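Local coordinates for protein cellulose hydrolase (Bacillus licheniformis, PDB 4YZT) that hydrolyses internal beta-1,4-glucosidic bonds of cellulose as a family 5 endoglucanase, here holding cellotetraose in its barrel domain, at residues A[235-238]-A[244-247]. Residues are numbered along the deposited sequence; the frame is centred on the assembly and turned at random.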
loop_
_atom_site.group_PDB
_atom_site.type_symbol
_atom_site.label_atom_id
_atom_site.label_comp_id
_atom_site.label_asym_id
_atom_site.label_seq_id
_atom_site.Cartn_x
_atom_site.Cartn_y
_atom_site.Cartn_z
ATOM N N TRP A 235 -2.546 -2.719 -16.268
ATOM C CA TRP A 235 -2.748 -2.166 -17.605
ATOM C C TRP A 235 -1.764 -1.077 -18.019
ATOM O O TRP A 235 -2.113 -0.177 -18.782
ATOM C CB TRP A 235 -4.181 -1.624 -17.737
ATOM C CG TRP A 235 -5.243 -2.630 -17.336
ATOM C CD1 TRP A 235 -5.320 -3.931 -17.714
ATOM C CD2 TRP A 235 -6.381 -2.389 -16.499
ATOM N NE1 TRP A 235 -6.426 -4.527 -17.160
ATOM C CE2 TRP A 235 -7.091 -3.600 -16.402
ATOM C CE3 TRP A 235 -6.858 -1.271 -15.807
ATOM C CZ2 TRP A 235 -8.261 -3.724 -15.642
ATOM C CZ3 TRP A 235 -8.011 -1.394 -15.060
ATOM C CH2 TRP A 235 -8.703 -2.611 -14.986
ATOM N N GLY A 236 -0.534 -1.156 -17.517
ATOM C CA GLY A 236 0.501 -0.221 -17.910
ATOM C C GLY A 236 0.397 1.154 -17.271
ATOM O O GLY A 236 1.056 2.093 -17.731
ATOM N N ARG A 237 -0.393 1.286 -16.203
ATOM C CA ARG A 237 -0.524 2.586 -15.531
ATOM C C ARG A 237 0.615 2.772 -14.528
ATOM O O ARG A 237 0.436 2.603 -13.322
ATOM C CB ARG A 237 -1.896 2.713 -14.824
ATOM C CG ARG A 237 -2.236 4.146 -14.394
ATOM C CD ARG A 237 -3.693 4.305 -13.920
ATOM N NE ARG A 237 -4.023 5.710 -13.678
ATOM C CZ ARG A 237 -5.264 6.197 -13.642
ATOM N NH1 ARG A 237 -6.304 5.387 -13.826
ATOM N NH2 ARG A 237 -5.470 7.499 -13.433
ATOM N N THR A 238 1.780 3.139 -15.047
ATOM C CA THR A 238 3.015 3.099 -14.287
ATOM C C THR A 238 3.388 4.416 -13.617
ATOM O O THR A 238 4.369 4.469 -12.879
ATOM C CB THR A 238 4.191 2.696 -15.195
ATOM O OG1 THR A 238 4.331 3.661 -16.246
ATOM C CG2 THR A 238 3.964 1.314 -15.813
ATOM N N ALA A 244 -5.056 16.823 -12.964
ATOM C CA ALA A 244 -6.373 16.206 -12.805
ATOM C C ALA A 244 -6.354 15.109 -11.753
ATOM O O ALA A 244 -7.293 14.991 -10.971
ATOM C CB ALA A 244 -6.868 15.645 -14.135
ATOM N N GLU A 245 -5.295 14.299 -11.730
ATOM C CA GLU A 245 -5.222 13.196 -10.764
ATOM C C GLU A 245 -5.154 13.687 -9.330
ATOM O O GLU A 245 -5.766 13.106 -8.429
ATOM C CB GLU A 245 -4.031 12.279 -11.066
ATOM C CG GLU A 245 -4.372 11.237 -12.148
ATOM C CD GLU A 245 -3.144 10.557 -12.745
ATOM O OE1 GLU A 245 -2.013 11.047 -12.508
ATOM O OE2 GLU A 245 -3.325 9.541 -13.459
ATOM N N ILE A 246 -4.413 14.769 -9.125
ATOM C CA ILE A 246 -4.289 15.354 -7.797
ATOM C C ILE A 246 -5.605 16.006 -7.351
ATOM O O ILE A 246 -6.007 15.916 -6.178
ATOM C CB ILE A 246 -3.163 16.389 -7.780
ATOM C CG1 ILE A 246 -1.818 15.689 -8.012
ATOM C CG2 ILE A 246 -3.174 17.186 -6.473
ATOM C CD1 ILE A 246 -0.748 16.624 -8.554
ATOM N N SER A 247 -6.257 16.685 -8.289
ATOM C CA SER A 247 -7.568 17.287 -8.037
ATOM C C SER A 247 -8.607 16.218 -7.687
ATOM O O SER A 247 -9.404 16.395 -6.768
ATOM C CB SER A 247 -8.024 18.083 -9.263
ATOM O OG SER A 247 -9.326 18.596 -9.073
HETATM O O HOH W 1 -2.130 7.332 -12.588
#
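The R237 guanidinium meets the E245 carboxylate edge-on, not over a face: E245 OE2 lies near the guanidinium plane, beside the end of NH2, and the two flat groups are turned only 27° from each other. This one-point salt bridge belongs to the (beta/alpha)8 barrel of the GH5 domain, within the connection that follows strand 218-224; it ties the loop after helix 228-231 to the first turn of helix 243-261. NH2 donates to OE2 over 3.0 Å with an N-H...O angle of 166°, reaching the anti side of the carboxylate and tilted slightly out of its plane. A water extends the pairing, accepting from R237 NE at 2.7 Å and donating to E245 OE2 at 2.7 Å, so OE2 takes two donors. R237 reaches the helix with a nearly straight chain, CG anti to the backbone N (chi1 -166°), its CA 12.5 Å from that of E245. Its NH1 forms a salt bridge with D229, so the guanidinium lies between two acidic partners and its rotation is restricted. A leucine here would lack the charged end, and would probably leave E245 OE2 and D229 without their cationic mate and the loop less firmly held to the helix. Two residues earlier, W235 packs edge-to-face (T-shaped) with W482 and W484, joining the same loop to the C-terminal module. On the helix side, the other carboxylate oxygen of E245, OE1, accepts from the backbone N of G241, while the backbone N of E245 donates to S242 OG.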